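Local coordinates for cell division cycle protein 123 (Schizosaccharomyces pombe, PDB 4ZGP) that acts as an ATP-dependent chaperone that binds the gamma subunit of eIF2 so that it can assemble with the alpha and beta subunits, at residues A[192-203]-A[224-232]. Numbering follows the deposited sequence.
Sequences TEFRCFVKSKRL and YEKLISDLL. With ADP (adenosine-5'-diphosphate), chain C.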
loop_
_atom_site.group_PDB
_atom_site.type_symbol
_atom_site.label_atom_id
_atom_site.label_comp_id
_atom_site.label_asym_id
_atom_site.label_seq_id
_atom_site.Cartn_x
_atom_site.Cartn_y
_atom_site.Cartn_z
ATOM N N THR A 192 10.755 2.625 11.389
ATOM C CA THR A 192 9.776 2.026 12.301
ATOM C C THR A 192 8.508 1.635 11.534
ATOM O O THR A 192 7.403 1.594 12.103
ATOM C CB THR A 192 9.435 2.941 13.490
ATOM O OG1 THR A 192 8.811 4.127 13.019
ATOM C CG2 THR A 192 10.716 3.322 14.267
ATOM N N GLU A 193 8.702 1.328 10.256
ATOM C CA GLU A 193 7.638 0.720 9.472
ATOM C C GLU A 193 7.951 -0.760 9.273
ATOM O O GLU A 193 9.113 -1.151 9.123
ATOM C CB GLU A 193 7.454 1.422 8.126
ATOM C CG GLU A 193 5.994 1.477 7.706
ATOM C CD GLU A 193 5.790 1.542 6.215
ATOM O OE1 GLU A 193 6.651 2.123 5.515
ATOM O OE2 GLU A 193 4.764 1.004 5.753
ATOM N N PHE A 194 6.908 -1.582 9.296
ATOM C CA PHE A 194 7.110 -3.032 9.201
ATOM C C PHE A 194 6.161 -3.645 8.187
ATOM O O PHE A 194 5.078 -3.121 7.942
ATOM C CB PHE A 194 6.895 -3.716 10.564
ATOM C CG PHE A 194 7.807 -3.213 11.639
ATOM C CD1 PHE A 194 9.063 -3.780 11.816
ATOM C CD2 PHE A 194 7.426 -2.138 12.442
ATOM C CE1 PHE A 194 9.939 -3.299 12.805
ATOM C CE2 PHE A 194 8.296 -1.659 13.452
ATOM C CZ PHE A 194 9.541 -2.243 13.629
ATOM N N ARG A 195 6.561 -4.785 7.639
ATOM C CA ARG A 195 5.684 -5.558 6.778
ATOM C C ARG A 195 5.380 -6.873 7.485
ATOM O O ARG A 195 6.292 -7.531 7.964
ATOM C CB ARG A 195 6.333 -5.798 5.424
ATOM C CG ARG A 195 5.507 -6.710 4.521
ATOM C CD ARG A 195 5.787 -6.457 3.048
ATOM N NE ARG A 195 5.266 -5.167 2.599
ATOM C CZ ARG A 195 5.327 -4.737 1.344
ATOM N NH1 ARG A 195 5.917 -5.486 0.422
ATOM N NH2 ARG A 195 4.798 -3.551 1.008
ATOM N N CYS A 196 4.098 -7.240 7.536
ATOM C CA CYS A 196 3.604 -8.249 8.473
ATOM C C CYS A 196 2.794 -9.281 7.716
ATOM O O CYS A 196 1.853 -8.964 6.981
ATOM C CB CYS A 196 2.755 -7.609 9.573
ATOM S SG CYS A 196 3.536 -6.156 10.359
ATOM N N PHE A 197 3.161 -10.536 7.913
ATOM C CA PHE A 197 2.670 -11.602 7.078
ATOM C C PHE A 197 1.727 -12.476 7.885
ATOM O O PHE A 197 2.038 -12.890 9.003
ATOM C CB PHE A 197 3.852 -12.415 6.529
ATOM C CG PHE A 197 4.796 -11.604 5.694
ATOM C CD1 PHE A 197 5.848 -10.912 6.279
ATOM C CD2 PHE A 197 4.649 -11.550 4.324
ATOM C CE1 PHE A 197 6.725 -10.170 5.493
ATOM C CE2 PHE A 197 5.522 -10.808 3.541
ATOM C CZ PHE A 197 6.558 -10.124 4.120
ATOM N N VAL A 198 0.557 -12.722 7.312
ATOM C CA VAL A 198 -0.525 -13.369 8.005
ATOM C C VAL A 198 -0.965 -14.596 7.224
ATOM O O VAL A 198 -1.234 -14.508 6.037
ATOM C CB VAL A 198 -1.745 -12.424 8.169
ATOM C CG1 VAL A 198 -2.883 -13.159 8.842
ATOM C CG2 VAL A 198 -1.362 -11.176 8.960
ATOM N N LYS A 199 -1.039 -15.736 7.902
ATOM C CA LYS A 199 -1.477 -16.966 7.251
ATOM C C LYS A 199 -2.421 -17.694 8.191
ATOM O O LYS A 199 -2.130 -17.836 9.378
ATOM C CB LYS A 199 -0.282 -17.854 6.886
ATOM C CG LYS A 199 -0.676 -19.139 6.179
ATOM C CD LYS A 199 0.460 -20.150 6.197
ATOM C CE LYS A 199 1.525 -19.752 5.227
ATOM N NZ LYS A 199 2.566 -20.825 5.027
ATOM N N SER A 200 -3.561 -18.117 7.653
ATOM C CA SER A 200 -4.659 -18.664 8.447
ATOM C C SER A 200 -4.961 -17.782 9.653
ATOM O O SER A 200 -5.096 -18.266 10.769
ATOM C CB SER A 200 -4.344 -20.107 8.875
ATOM O OG SER A 200 -3.897 -20.830 7.744
ATOM N N LYS A 201 -5.032 -16.471 9.405
ATOM C CA LYS A 201 -5.362 -15.469 10.414
ATOM C C LYS A 201 -4.354 -15.373 11.555
ATOM O O LYS A 201 -4.634 -14.774 12.598
ATOM C CB LYS A 201 -6.760 -15.733 10.985
ATOM C CG LYS A 201 -7.878 -15.532 9.977
ATOM C CD LYS A 201 -7.779 -14.157 9.323
ATOM C CE LYS A 201 -9.104 -13.720 8.697
ATOM N NZ LYS A 201 -8.946 -12.437 7.951
ATOM N N ARG A 202 -3.169 -15.938 11.361
ATOM C CA ARG A 202 -2.157 -15.805 12.387
ATOM C C ARG A 202 -0.922 -15.051 11.845
ATOM O O ARG A 202 -0.580 -15.160 10.677
ATOM C CB ARG A 202 -1.770 -17.191 12.914
ATOM C CG ARG A 202 -2.935 -17.868 13.658
ATOM C CD ARG A 202 -2.675 -19.343 13.942
ATOM N NE ARG A 202 -1.406 -19.550 14.635
ATOM C CZ ARG A 202 -1.237 -19.391 15.943
ATOM N NH1 ARG A 202 -2.259 -19.024 16.708
ATOM N NH2 ARG A 202 -0.045 -19.599 16.483
ATOM N N LEU A 203 -0.278 -14.294 12.716
ATOM C CA LEU A 203 0.942 -13.586 12.355
ATOM C C LEU A 203 2.133 -14.543 12.369
ATOM O O LEU A 203 2.581 -14.940 13.445
ATOM C CB LEU A 203 1.184 -12.447 13.328
ATOM C CG LEU A 203 2.426 -11.585 13.103
ATOM C CD1 LEU A 203 2.217 -10.687 11.900
ATOM C CD2 LEU A 203 2.708 -10.746 14.350
ATOM N N TYR A 224 7.302 -3.803 19.840
ATOM C CA TYR A 224 6.786 -3.730 18.465
ATOM C C TYR A 224 5.907 -4.927 18.135
ATOM O O TYR A 224 4.845 -4.770 17.535
ATOM C CB TYR A 224 7.929 -3.633 17.441
ATOM C CG TYR A 224 8.587 -2.276 17.412
ATOM C CD1 TYR A 224 7.879 -1.158 17.000
ATOM C CD2 TYR A 224 9.917 -2.106 17.786
ATOM C CE1 TYR A 224 8.460 0.096 16.973
ATOM C CE2 TYR A 224 10.510 -0.847 17.758
ATOM C CZ TYR A 224 9.771 0.249 17.350
ATOM O OH TYR A 224 10.329 1.513 17.313
ATOM N N GLU A 225 6.351 -6.119 18.541
ATOM C CA GLU A 225 5.609 -7.333 18.266
ATOM C C GLU A 225 4.221 -7.281 18.891
ATOM O O GLU A 225 3.232 -7.636 18.245
ATOM C CB GLU A 225 6.368 -8.568 18.768
ATOM C CG GLU A 225 5.598 -9.861 18.536
ATOM C CD GLU A 225 6.306 -11.082 19.102
ATOM O OE1 GLU A 225 5.705 -12.174 19.082
ATOM O OE2 GLU A 225 7.457 -10.948 19.563
ATOM N N LYS A 226 4.151 -6.826 20.142
ATOM C CA LYS A 226 2.868 -6.754 20.845
ATOM C C LYS A 226 1.931 -5.771 20.157
ATOM O O LYS A 226 0.753 -6.052 20.000
ATOM C CB LYS A 226 3.069 -6.351 22.317
ATOM C CG LYS A 226 1.786 -6.052 23.068
ATOM C CD LYS A 226 0.839 -7.248 23.104
ATOM C CE LYS A 226 -0.215 -7.102 24.208
ATOM N NZ LYS A 226 -0.827 -5.740 24.249
ATOM N N LEU A 227 2.448 -4.621 19.751
ATOM C CA LEU A 227 1.613 -3.641 19.047
ATOM C C LEU A 227 1.115 -4.163 17.683
ATOM O O LEU A 227 -0.020 -3.890 17.288
ATOM C CB LEU A 227 2.370 -2.338 18.848
ATOM C CG LEU A 227 2.671 -1.563 20.130
ATOM C CD1 LEU A 227 3.519 -0.334 19.824
ATOM C CD2 LEU A 227 1.380 -1.182 20.852
ATOM N N ILE A 228 1.954 -4.921 16.983
ATOM C CA ILE A 228 1.561 -5.510 15.691
ATOM C C ILE A 228 0.507 -6.598 15.897
ATOM O O ILE A 228 -0.467 -6.672 15.147
ATOM C CB ILE A 228 2.786 -6.079 14.937
ATOM C CG1 ILE A 228 3.690 -4.913 14.496
ATOM C CG2 ILE A 228 2.366 -6.898 13.719
ATOM C CD1 ILE A 228 5.048 -5.315 13.890
ATOM N N SER A 229 0.723 -7.445 16.900
ATOM C CA SER A 229 -0.222 -8.496 17.288
ATOM C C SER A 229 -1.587 -7.900 17.641
ATOM O O SER A 229 -2.643 -8.387 17.229
ATOM C CB SER A 229 0.347 -9.278 18.483
ATOM O OG SER A 229 -0.411 -10.429 18.781
ATOM N N ASP A 230 -1.553 -6.846 18.444
ATOM C CA ASP A 230 -2.784 -6.166 18.843
ATOM C C ASP A 230 -3.522 -5.575 17.650
ATOM O O ASP A 230 -4.753 -5.646 17.580
ATOM C CB ASP A 230 -2.483 -5.063 19.850
ATOM C CG ASP A 230 -2.142 -5.601 21.236
ATOM O OD1 ASP A 230 -2.395 -6.801 21.512
ATOM O OD2 ASP A 230 -1.619 -4.810 22.047
ATOM N N LEU A 231 -2.784 -4.981 16.714
ATOM C CA LEU A 231 -3.422 -4.443 15.509
ATOM C C LEU A 231 -4.087 -5.571 14.703
ATOM O O LEU A 231 -5.214 -5.427 14.244
ATOM C CB LEU A 231 -2.411 -3.680 14.637
ATOM C CG LEU A 231 -2.922 -3.099 13.321
ATOM C CD1 LEU A 231 -4.118 -2.203 13.588
ATOM C CD2 LEU A 231 -1.835 -2.299 12.599
ATOM N N LEU A 232 -3.401 -6.702 14.554
ATOM C CA LEU A 232 -3.953 -7.796 13.766
ATOM C C LEU A 232 -5.292 -8.262 14.346
ATOM O O LEU A 232 -6.191 -8.637 13.601
ATOM C CB LEU A 232 -2.968 -8.980 13.684
ATOM C CG LEU A 232 -3.511 -10.239 12.979
ATOM C CD1 LEU A 232 -3.972 -10.016 11.506
ATOM C CD2 LEU A 232 -2.475 -11.381 13.062
HETATM P PB ADP C . 3.128 -0.022 -0.745
HETATM O O1B ADP C . 2.365 -0.937 0.200
HETATM O O2B ADP C . 2.654 -0.094 -2.186
HETATM O O3B ADP C . 4.619 -0.099 -0.491
HETATM P PA ADP C . 2.490 2.129 1.089
HETATM O O1A ADP C . 2.642 1.022 2.104
HETATM O O2A ADP C . 1.254 3.010 1.019
HETATM O O3A ADP C . 2.698 1.505 -0.388
HETATM O "O5'" ADP C . 3.757 3.096 1.280
HETATM C "C5'" ADP C . 4.883 3.075 0.402
HETATM C "C4'" ADP C . 5.927 3.935 1.092
HETATM O "O4'" ADP C . 5.566 5.311 0.960
HETATM C "C3'" ADP C . 5.961 3.640 2.583
HETATM O "O3'" ADP C . 7.052 2.775 2.913
HETATM C "C2'" ADP C . 6.101 4.990 3.253
HETATM O "O2'" ADP C . 7.456 5.237 3.636
HETATM C "C1'" ADP C . 5.693 6.006 2.206
HETATM N N9 ADP C . 4.366 6.541 2.597
HETATM C C8 ADP C . 3.188 5.901 2.433
HETATM N N7 ADP C . 2.156 6.658 2.897
HETATM C C5 ADP C . 2.678 7.813 3.370
HETATM C C6 ADP C . 2.139 9.047 3.987
HETATM N N6 ADP C . 0.801 9.171 4.185
HETATM N N1 ADP C . 3.018 10.024 4.338
HETATM C C2 ADP C . 4.344 9.876 4.119
HETATM N N3 ADP C . 4.903 8.782 3.561
HETATM C C4 ADP C . 4.134 7.732 3.169
#
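The rings of Phe194 and Tyr224 meet obliquely, their planes inclined at 51°, with Phe194 CZ over one face of the tyrosine near its rim and CE2 coming to 3.6 Å from Tyr224 CD1. Farther along the tyrosine, the methyl CG2 of Thr192 lies 3.6 Å from Tyr224 OH. With an alanine here, the Phe194 ring would probably lose its aromatic neighbour and Thr192 CG2 its contact, opening a gap between strand and helix.

One helical turn on, Ile228 divides its branches. Its CG2, anti to the backbone N, sits 3.6 Å from Cys196 SG and also meets Leu203 CD2, whereas CD1 reaches across to Phe194 CB at 4.1 Å. Leu232 ends the row with a fork: CD1 meets Val198 CG2 tip to tip at 3.8 Å, and CD2 packs against Leu203 CB just past the type I' turn of the hairpin.

Helix 224-232 lies on one face of the ATP-grasp sheet, its axis crossing that of strand 193-199 at -52°. Contacts between helix and strands are almost wholly apolar, so burial of hydrophobic side chains probably holds the helix there, while Glu193 and Arg195 extend on the other face toward the nucleotide site.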